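Local coordinates for alpha-Amylase (Thermotoga maritima, PDB 2B5D), which is a carbohydrate-active enzyme of glycosyl hydrolase family 57, a family built round a beta/alpha barrel, here with a helical C-terminal region, at residues Phe31-Thr35 with Lys73-Met78; Lys80-Leu84 with Tyr273-Tyr277; Met102-Tyr106 with Gly288-His292; Leu41-Asp46 with Gly127-Tyr131. One frame throughout, in Å; residues are numbered along the deposited sequence.

Interaction 1 of 4, residues Phe31-Thr35 with Lys73-Met78; sequences FEAIT and KYERHM
A buried helix-helix crossing joins the N-terminal half of helix 27-47 to helix 68-91, centred on a small aromatic cluster of Phe31, Tyr74 and His77. Both segments are regular alpha-helix. Their local axes run 11.1 Å apart at closest approach with a signed crossing angle of -73°, a steep crossing whose wide spacing is filled by rings; the nearest CA pair is Phe31 and Tyr74, 6.3 Å apart. Phe31 (chi1 m) points at the other helix, and one face of its ring receives Tyr74 CA, 4.3 Å from the centroid; Phe31 CD2 lies 3.5 Å from Tyr74 CD2. Phe31 CB in turn sits over the His77 ring, 4.0 Å from its centroid. With chi1 near t, Tyr74 reaches across to helix 27-47, where Ile34 CG2 covers one face of its ring (4.1 Å to the centroid). At the far end, Tyr74 OH and Thr35 OG1 share a 2.6 Å hydrogen bond, and Met78 SD is 3.4 Å from Thr35 OG1. Ile113 and Phe117 of helix 97-119 also touch Tyr74. The chemistry is therefore mainly CH-pi and apolar, and one short hydroxyl-hydroxyl bond gives the Tyr74 OH, at the tip of its ring, a partner on Thr35.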
# COMPACT_ATOMS: atom_id res chain seq x y z
N PHE A 31 -15.04 12.55 20.04
CA PHE A 31 -14.64 13.49 21.08
C PHE A 31 -14.54 14.94 20.62
O PHE A 31 -14.96 15.86 21.33
CB PHE A 31 -13.35 13.02 21.75
CG PHE A 31 -13.44 11.64 22.33
CD1 PHE A 31 -12.29 10.83 22.41
CD2 PHE A 31 -14.66 11.13 22.80
CE1 PHE A 31 -12.36 9.53 22.95
CE2 PHE A 31 -14.74 9.84 23.34
CZ PHE A 31 -13.60 9.04 23.42
N GLU A 32 -13.96 15.15 19.45
CA GLU A 32 -13.95 16.47 18.83
C GLU A 32 -15.36 16.98 18.52
O GLU A 32 -15.68 18.13 18.81
CB GLU A 32 -13.10 16.45 17.55
CG GLU A 32 -11.59 16.21 17.74
CD GLU A 32 -10.88 15.74 16.45
OE1 GLU A 32 -9.62 15.76 16.41
OE2 GLU A 32 -11.57 15.34 15.47
N ALA A 33 -16.22 16.12 17.94
CA ALA A 33 -17.64 16.49 17.71
C ALA A 33 -18.36 16.90 18.99
O ALA A 33 -19.07 17.89 18.99
CB ALA A 33 -18.38 15.40 17.01
N ILE A 34 -18.14 16.18 20.09
CA ILE A 34 -18.76 16.53 21.38
C ILE A 34 -18.25 17.88 21.87
O ILE A 34 -19.01 18.73 22.34
CB ILE A 34 -18.52 15.44 22.48
CG1 ILE A 34 -19.05 14.09 22.04
CG2 ILE A 34 -19.20 15.81 23.76
CD1 ILE A 34 -18.88 12.98 23.08
N THR A 35 -16.94 18.07 21.75
CA THR A 35 -16.27 19.25 22.28
C THR A 35 -16.56 20.47 21.44
O THR A 35 -16.92 21.52 21.97
CB THR A 35 -14.73 19.01 22.43
OG1 THR A 35 -14.51 17.95 23.36
CG2 THR A 35 -14.00 20.26 22.92
N LYS A 73 -14.23 7.39 28.75
CA LYS A 73 -13.13 7.77 27.85
C LYS A 73 -13.12 9.26 27.47
O LYS A 73 -12.05 9.86 27.35
CB LYS A 73 -13.11 6.88 26.61
CG LYS A 73 -12.56 5.49 26.87
CD LYS A 73 -13.25 4.40 26.01
CE LYS A 73 -13.12 2.98 26.63
NZ LYS A 73 -13.26 2.92 28.14
N TYR A 74 -14.29 9.86 27.29
CA TYR A 74 -14.35 11.28 26.95
C TYR A 74 -13.89 12.16 28.10
O TYR A 74 -13.20 13.15 27.90
CB TYR A 74 -15.76 11.72 26.48
CG TYR A 74 -15.85 13.20 26.19
CD1 TYR A 74 -16.38 14.08 27.12
CD2 TYR A 74 -15.36 13.73 24.99
CE1 TYR A 74 -16.45 15.45 26.87
CE2 TYR A 74 -15.42 15.08 24.73
CZ TYR A 74 -15.97 15.93 25.66
OH TYR A 74 -16.02 17.27 25.40
N GLU A 75 -14.31 11.78 29.31
CA GLU A 75 -13.99 12.50 30.54
C GLU A 75 -12.47 12.53 30.76
O GLU A 75 -11.88 13.57 31.08
CB GLU A 75 -14.67 11.79 31.70
CG GLU A 75 -15.47 12.71 32.59
CD GLU A 75 -16.58 11.98 33.38
OE1 GLU A 75 -16.36 11.74 34.59
OE2 GLU A 75 -17.66 11.66 32.80
N ARG A 76 -11.84 11.38 30.53
CA ARG A 76 -10.40 11.20 30.60
C ARG A 76 -9.67 11.93 29.46
O ARG A 76 -8.58 12.50 29.66
CB ARG A 76 -10.08 9.69 30.69
CG ARG A 76 -8.91 9.16 29.86
CD ARG A 76 -8.55 7.72 30.27
NE ARG A 76 -9.72 6.97 30.74
CZ ARG A 76 -10.25 5.92 30.10
NH1 ARG A 76 -9.71 5.47 28.96
NH2 ARG A 76 -11.33 5.30 30.62
N HIS A 77 -10.28 11.96 28.27
CA HIS A 77 -9.76 12.77 27.17
C HIS A 77 -9.84 14.27 27.49
O HIS A 77 -8.92 15.04 27.21
CB HIS A 77 -10.52 12.45 25.89
CG HIS A 77 -10.39 13.50 24.83
ND1 HIS A 77 -9.44 13.44 23.83
CD2 HIS A 77 -11.09 14.64 24.61
CE1 HIS A 77 -9.56 14.49 23.04
NE2 HIS A 77 -10.56 15.23 23.49
N MET A 78 -10.93 14.68 28.11
CA MET A 78 -11.09 16.09 28.42
C MET A 78 -10.09 16.60 29.48
O MET A 78 -9.64 17.76 29.41
CB MET A 78 -12.54 16.41 28.79
CG MET A 78 -13.43 16.53 27.55
SD MET A 78 -12.76 17.64 26.24
CE MET A 78 -13.08 19.26 26.95

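Interaction 2 of 4, residues Lys80-Leu84 with Tyr273-Tyr277; sequences KLIEL and YIKDY
The ring of Tyr277 is the bump here, and the hollow it fills is the side of helix 68-91 formed by Lys80, Glu83 and Leu84, residues spaced i, i+3, i+4 on one helical face. Residues 80-84 are regular helix; Tyr273 and Ile274 are helical, and Tyr277 N bonds Ile274 O at 3.1 Å, with Tyr277 at phi/psi -132/-11. Lys80 and Tyr277 are the closest CA pair, at 7.4 Å. Tyr277 (chi1 m) points at the helix and lays one ring face on Leu84, whose CG stands 3.7 Å from the centroid and 10° off the normal. The ring also approaches the helix backbone, with Lys80 O 3.6 Å from Tyr277 CE2. Leu84 (chi1 t) projects toward the 273-277 segment, and its CD2 meets Tyr273 CE1 at 4.2 Å and Ile274 CD1 at 4.4 Å. Polar groups frame this apolar fit: Tyr277 OH donates to Glu83 OE2 at 2.6 Å, and Lys80 NZ donates to Asp276 O at 2.9 Å. Lys87 is a further hydrogen-bond partner of Tyr277 OH. The chemistry implies a sheltered leucine-tyrosine core with hydrogen bonds at its more exposed margin, attaching the 273-277 segment to the side of a long helix.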
# COMPACT_ATOMS: atom_id res chain seq x y z
N LYS A 80 -6.96 15.09 30.11
CA LYS A 80 -5.73 15.13 29.34
C LYS A 80 -5.60 16.48 28.61
O LYS A 80 -4.54 17.11 28.63
CB LYS A 80 -5.72 13.97 28.33
CG LYS A 80 -4.37 13.38 28.03
CD LYS A 80 -4.49 11.85 27.91
CE LYS A 80 -3.20 11.16 27.45
NZ LYS A 80 -3.04 11.12 25.95
N LEU A 81 -6.71 16.93 28.03
CA LEU A 81 -6.73 18.17 27.28
C LEU A 81 -6.65 19.43 28.15
O LEU A 81 -5.95 20.37 27.77
CB LEU A 81 -7.95 18.20 26.33
CG LEU A 81 -8.16 19.38 25.37
CD1 LEU A 81 -6.98 19.58 24.39
CD2 LEU A 81 -9.50 19.27 24.63
N ILE A 82 -7.36 19.46 29.28
CA ILE A 82 -7.22 20.58 30.26
C ILE A 82 -5.81 20.65 30.91
O ILE A 82 -5.32 21.74 31.25
CB ILE A 82 -8.26 20.51 31.39
CG1 ILE A 82 -9.68 20.72 30.85
CG2 ILE A 82 -7.92 21.54 32.51
CD1 ILE A 82 -10.81 20.26 31.80
N GLU A 83 -5.20 19.48 31.09
CA GLU A 83 -3.80 19.38 31.51
C GLU A 83 -2.89 20.02 30.46
O GLU A 83 -2.02 20.83 30.80
CB GLU A 83 -3.41 17.92 31.75
CG GLU A 83 -2.05 17.70 32.42
CD GLU A 83 -1.48 16.31 32.12
OE1 GLU A 83 -1.55 15.44 33.00
OE2 GLU A 83 -1.00 16.08 30.98
N LEU A 84 -3.09 19.68 29.18
CA LEU A 84 -2.35 20.31 28.08
C LEU A 84 -2.62 21.80 28.03
O LEU A 84 -1.72 22.60 27.73
CB LEU A 84 -2.72 19.70 26.73
CG LEU A 84 -1.71 19.69 25.57
CD1 LEU A 84 -2.44 19.66 24.26
CD2 LEU A 84 -0.70 20.83 25.58
N TYR A 273 7.91 17.76 24.24
CA TYR A 273 6.83 18.52 24.87
C TYR A 273 5.47 17.85 24.65
O TYR A 273 4.67 17.69 25.59
CB TYR A 273 6.81 19.94 24.30
CG TYR A 273 5.73 20.82 24.89
CD1 TYR A 273 4.40 20.70 24.46
CD2 TYR A 273 6.04 21.76 25.86
CE1 TYR A 273 3.40 21.50 25.01
CE2 TYR A 273 5.04 22.57 26.41
CZ TYR A 273 3.73 22.43 25.97
OH TYR A 273 2.76 23.23 26.51
N ILE A 274 5.23 17.44 23.40
CA ILE A 274 3.88 17.13 22.91
C ILE A 274 3.51 15.64 22.89
O ILE A 274 2.35 15.30 22.66
CB ILE A 274 3.63 17.83 21.52
CG1 ILE A 274 2.12 18.02 21.26
CG2 ILE A 274 4.35 17.10 20.37
CD1 ILE A 274 1.43 18.98 22.22
N LYS A 275 4.49 14.78 23.19
CA LYS A 275 4.43 13.31 23.03
C LYS A 275 3.15 12.58 23.48
O LYS A 275 2.60 11.78 22.72
CB LYS A 275 5.69 12.64 23.65
CG LYS A 275 5.72 11.07 23.67
CD LYS A 275 5.44 10.39 22.30
CE LYS A 275 6.55 10.60 21.26
NZ LYS A 275 7.70 9.65 21.41
N ASP A 276 2.71 12.82 24.71
CA ASP A 276 1.54 12.11 25.24
C ASP A 276 0.21 12.89 25.10
O ASP A 276 -0.68 12.81 25.96
CB ASP A 276 1.78 11.64 26.68
CG ASP A 276 2.16 12.76 27.60
OD1 ASP A 276 2.57 13.84 27.10
OD2 ASP A 276 2.04 12.57 28.83
N TYR A 277 0.09 13.64 24.00
CA TYR A 277 -1.17 14.25 23.59
C TYR A 277 -1.43 13.97 22.12
O TYR A 277 -2.53 14.22 21.62
CB TYR A 277 -1.18 15.75 23.87
CG TYR A 277 -0.75 16.10 25.27
CD1 TYR A 277 0.53 16.62 25.52
CD2 TYR A 277 -1.59 15.89 26.37
CE1 TYR A 277 0.94 16.93 26.81
CE2 TYR A 277 -1.18 16.19 27.66
CZ TYR A 277 0.08 16.71 27.87
OH TYR A 277 0.50 17.03 29.13

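Interaction 3 of 4, residues Met102-Tyr106 with Gly288-His292; sequences MAKFY and GIKYH
At the apolar centre, the ring of Tyr106 (chi1 m) lies against Ile289: CB of Ile289 stands over one face, 4.0 Å from the ring centroid, and Tyr106 CD1 is 3.5 Å from Ile289 CG1. Beside it the Tyr291 ring (chi1 m) brings its CE2 to 4.2 Å from Tyr106 CD1, and its edge runs along the helix, with Met102 CB 3.6 Å from Tyr291 CD2 and Ala103 CB 3.4 Å from Tyr291 OH. Residues 102-106 are helical; Ile289 and Lys290 are extended without forming a strand, and Gly288 has phi/psi 107/-14, angles that call for glycine. CA atoms pair Met102 with Tyr291 (6.9 Å) and Tyr106 with Ile289 (7.0 Å), so the two segments run in opposite senses. At the polar edge Tyr106 OH donates to Lys290 O at 2.6 Å and also bonds Arg259, while Tyr291 OH bonds Glu88 of helix 68-91. This is a buried helix-to-loop docking, in which a tyrosine from helix 97-119 meets a main-chain carbonyl of the long connection leading to helix 309-338.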
# COMPACT_ATOMS: atom_id res chain seq x y z
N MET A 102 -5.11 33.26 23.90
CA MET A 102 -5.83 32.09 23.40
C MET A 102 -5.68 30.89 24.31
O MET A 102 -6.64 30.18 24.56
CB MET A 102 -5.38 31.72 21.97
CG MET A 102 -6.34 32.04 20.81
SD MET A 102 -8.15 31.99 21.13
CE MET A 102 -8.38 33.74 21.41
N ALA A 103 -4.46 30.65 24.80
CA ALA A 103 -4.18 29.50 25.65
C ALA A 103 -5.01 29.55 26.93
O ALA A 103 -5.37 28.52 27.48
CB ALA A 103 -2.70 29.41 25.98
N LYS A 104 -5.32 30.76 27.37
CA LYS A 104 -6.12 30.94 28.59
C LYS A 104 -7.61 30.83 28.27
O LYS A 104 -8.40 30.34 29.10
CB LYS A 104 -5.78 32.28 29.26
CG LYS A 104 -4.31 32.64 29.08
CD LYS A 104 -3.72 33.46 30.21
CE LYS A 104 -4.41 34.79 30.37
NZ LYS A 104 -5.30 34.64 31.54
N PHE A 105 -7.99 31.29 27.06
CA PHE A 105 -9.33 31.07 26.55
C PHE A 105 -9.60 29.56 26.52
O PHE A 105 -10.63 29.11 27.03
CB PHE A 105 -9.55 31.69 25.17
CG PHE A 105 -10.85 31.24 24.51
CD1 PHE A 105 -10.92 30.01 23.83
CD2 PHE A 105 -12.00 32.01 24.61
CE1 PHE A 105 -12.11 29.58 23.24
CE2 PHE A 105 -13.20 31.59 24.02
CZ PHE A 105 -13.25 30.37 23.33
N TYR A 106 -8.65 28.82 25.95
CA TYR A 106 -8.72 27.36 25.81
C TYR A 106 -8.85 26.59 27.11
O TYR A 106 -9.61 25.63 27.18
CB TYR A 106 -7.53 26.82 25.02
CG TYR A 106 -7.67 26.98 23.53
CD1 TYR A 106 -6.63 27.50 22.76
CD2 TYR A 106 -8.85 26.62 22.89
CE1 TYR A 106 -6.76 27.66 21.38
CE2 TYR A 106 -8.99 26.77 21.52
CZ TYR A 106 -7.95 27.28 20.77
OH TYR A 106 -8.10 27.40 19.40
N GLY A 288 -6.65 20.09 19.21
CA GLY A 288 -7.82 20.90 19.49
C GLY A 288 -7.47 22.29 19.96
O GLY A 288 -8.33 23.17 20.03
N ILE A 289 -6.21 22.48 20.31
CA ILE A 289 -5.74 23.83 20.59
C ILE A 289 -4.89 24.39 19.46
O ILE A 289 -3.79 23.89 19.14
CB ILE A 289 -5.20 24.06 22.07
CG1 ILE A 289 -4.14 25.19 22.11
CG2 ILE A 289 -4.84 22.75 22.84
CD1 ILE A 289 -2.78 24.74 22.09
N LYS A 290 -5.45 25.43 18.85
CA LYS A 290 -5.01 26.01 17.58
C LYS A 290 -4.95 27.54 17.69
O LYS A 290 -5.89 28.17 18.19
CB LYS A 290 -6.01 25.65 16.46
CG LYS A 290 -6.58 24.25 16.47
CD LYS A 290 -7.20 23.98 15.12
CE LYS A 290 -8.24 22.88 15.16
NZ LYS A 290 -7.67 21.55 14.88
N TYR A 291 -3.87 28.14 17.20
CA TYR A 291 -3.56 29.55 17.45
C TYR A 291 -3.59 30.51 16.26
O TYR A 291 -3.46 31.70 16.43
CB TYR A 291 -2.18 29.65 18.13
CG TYR A 291 -2.07 29.04 19.53
CD1 TYR A 291 -1.13 28.08 19.81
CD2 TYR A 291 -2.89 29.48 20.58
CE1 TYR A 291 -1.01 27.54 21.09
CE2 TYR A 291 -2.77 28.95 21.87
CZ TYR A 291 -1.83 28.00 22.11
OH TYR A 291 -1.71 27.47 23.37
N HIS A 292 -3.75 30.00 15.05
CA HIS A 292 -3.71 30.84 13.86
C HIS A 292 -5.09 31.12 13.27
O HIS A 292 -6.05 30.36 13.48
CB HIS A 292 -2.77 30.23 12.83
CG HIS A 292 -1.38 29.98 13.36
ND1 HIS A 292 -1.10 28.95 14.25
CD2 HIS A 292 -0.22 30.64 13.17
CE1 HIS A 292 0.19 28.97 14.54
NE2 HIS A 292 0.75 29.98 13.89

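Interaction 4 of 4, residues Leu41-Asp46 with Gly127-Tyr131; sequences LLMMFD and GFKKY
Tyr131, Phe128 and Leu42 bury the most surface where helices 27-47 and 125-134 lie side by side. Both segments are helical, their local axes 10.7 Å apart at closest approach and crossing at 34°; CA atoms pair Leu42 with Gly127 (6.9 Å) and Phe45 with Tyr131 (7.8 Å). Tyr131 (chi1 m) takes Phe45 CB over its ring face, 3.6 Å from the centroid, and the Phe45 ring meets the same ring edge-to-face, centroids 5.4 Å apart and planes at 75°. Phe128 (chi1 m) receives Leu42 CD1 almost on its ring normal, 3.6 Å from the centroid. Gly127 keeps Leu42 close, since a CB there would fall about 3.3 Å from Leu42 CG. One water weakly bridges Leu42 O (3.4 Å) and Tyr131 OH (3.3 Å). Phe45 and Phe128 also rest on Leu137 of strand 137-142, and Phe128 on Met55 of strand 53-57. Two helices running in roughly the same direction, laid on adjacent parallel strands, are typical of a beta/alpha barrel's helical layer, consistent with the family 57 fold.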
# COMPACT_ATOMS: atom_id res chain seq x y z
N LEU A 41 -23.46 23.75 21.30
CA LEU A 41 -24.90 23.92 21.01
C LEU A 41 -25.72 23.98 22.28
O LEU A 41 -26.55 24.86 22.46
CB LEU A 41 -25.44 22.81 20.10
CG LEU A 41 -25.03 22.80 18.63
CD1 LEU A 41 -25.64 21.58 17.94
CD2 LEU A 41 -25.43 24.09 17.90
N LEU A 42 -25.49 23.03 23.17
CA LEU A 42 -26.10 23.03 24.48
C LEU A 42 -25.85 24.35 25.22
O LEU A 42 -26.77 24.95 25.75
CB LEU A 42 -25.59 21.84 25.30
CG LEU A 42 -26.47 20.59 25.43
CD1 LEU A 42 -27.58 20.53 24.40
CD2 LEU A 42 -25.64 19.34 25.39
N MET A 43 -24.60 24.80 25.25
CA MET A 43 -24.27 26.06 25.88
C MET A 43 -25.04 27.23 25.26
O MET A 43 -25.60 28.07 25.95
CB MET A 43 -22.76 26.28 25.82
CG MET A 43 -22.06 25.74 27.07
SD MET A 43 -20.35 25.18 26.84
CE MET A 43 -19.78 26.23 25.50
N MET A 44 -25.07 27.24 23.94
CA MET A 44 -25.82 28.23 23.20
C MET A 44 -27.34 28.20 23.45
O MET A 44 -27.97 29.24 23.45
CB MET A 44 -25.48 28.09 21.72
CG MET A 44 -25.93 29.23 20.82
SD MET A 44 -27.56 28.99 20.06
CE MET A 44 -27.14 28.17 18.52
N PHE A 45 -27.94 27.02 23.65
CA PHE A 45 -29.39 26.93 23.88
C PHE A 45 -29.71 27.49 25.25
O PHE A 45 -30.73 28.11 25.45
CB PHE A 45 -29.93 25.49 23.84
CG PHE A 45 -29.76 24.79 22.51
CD1 PHE A 45 -29.91 23.42 22.43
CD2 PHE A 45 -29.43 25.49 21.36
CE1 PHE A 45 -29.74 22.77 21.23
CE2 PHE A 45 -29.26 24.84 20.16
CZ PHE A 45 -29.42 23.47 20.10
N ASP A 46 -28.81 27.21 26.18
CA ASP A 46 -28.91 27.70 27.54
C ASP A 46 -28.79 29.23 27.58
O ASP A 46 -29.62 29.90 28.21
CB ASP A 46 -27.83 27.04 28.38
CG ASP A 46 -27.98 27.33 29.87
OD1 ASP A 46 -27.08 28.01 30.41
OD2 ASP A 46 -28.99 26.90 30.49
N GLY A 127 -29.58 16.56 27.81
CA GLY A 127 -29.63 17.98 27.48
C GLY A 127 -30.44 18.29 26.23
O GLY A 127 -31.24 19.21 26.19
N PHE A 128 -30.22 17.52 25.18
CA PHE A 128 -30.99 17.70 23.96
C PHE A 128 -32.47 17.37 24.17
O PHE A 128 -33.34 18.00 23.56
CB PHE A 128 -30.38 16.88 22.81
CG PHE A 128 -29.12 17.47 22.27
CD1 PHE A 128 -27.86 16.98 22.67
CD2 PHE A 128 -29.17 18.56 21.39
CE1 PHE A 128 -26.66 17.55 22.16
CE2 PHE A 128 -27.99 19.13 20.89
CZ PHE A 128 -26.74 18.62 21.27
N LYS A 129 -32.73 16.38 25.01
CA LYS A 129 -34.09 15.94 25.31
C LYS A 129 -34.85 17.07 25.99
O LYS A 129 -36.03 17.32 25.69
CB LYS A 129 -34.03 14.70 26.21
CG LYS A 129 -35.35 14.10 26.57
CD LYS A 129 -35.16 12.94 27.55
CE LYS A 129 -36.49 12.29 27.91
NZ LYS A 129 -36.41 11.57 29.21
N LYS A 130 -34.14 17.79 26.86
CA LYS A 130 -34.71 18.85 27.68
C LYS A 130 -35.09 20.06 26.83
O LYS A 130 -36.07 20.74 27.11
CB LYS A 130 -33.73 19.19 28.80
CG LYS A 130 -33.94 20.51 29.49
CD LYS A 130 -32.92 20.71 30.59
CE LYS A 130 -32.29 22.09 30.50
NZ LYS A 130 -31.03 22.02 29.73
N TYR A 131 -34.34 20.32 25.78
CA TYR A 131 -34.72 21.38 24.88
C TYR A 131 -35.84 20.98 23.93
O TYR A 131 -36.63 21.84 23.52
CB TYR A 131 -33.50 22.02 24.20
CG TYR A 131 -32.62 22.75 25.21
CD1 TYR A 131 -33.00 23.98 25.75
CD2 TYR A 131 -31.42 22.20 25.64
CE1 TYR A 131 -32.21 24.65 26.69
CE2 TYR A 131 -30.62 22.85 26.58
CZ TYR A 131 -31.02 24.07 27.11
OH TYR A 131 -30.21 24.70 28.04
O HOH W 1 -27.31 23.28 28.71

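Helix 27-47 serves both interaction 1 and interaction 4, whose centres are 18 Å apart with nearest atoms about 7 Å apart: its early turns meet helix 68-91, its later turns helix 125-134 over the strands. Helix 68-91 in turn carries interactions 1 and 2, centres 13 Å apart and joined only through adjoining sequence. Interactions 2 and 3, also 13 Å between centres, touch directly: Leu81 CD1 and Leu84 CD1 lie 4.1 Å and 4.2 Å from Ile289 CG2, so the two form one continuous apolar patch. Interaction 4, 29 Å from interaction 2 centre to centre, lies nearer the chain's centre, 16 Å from it against 28 Å.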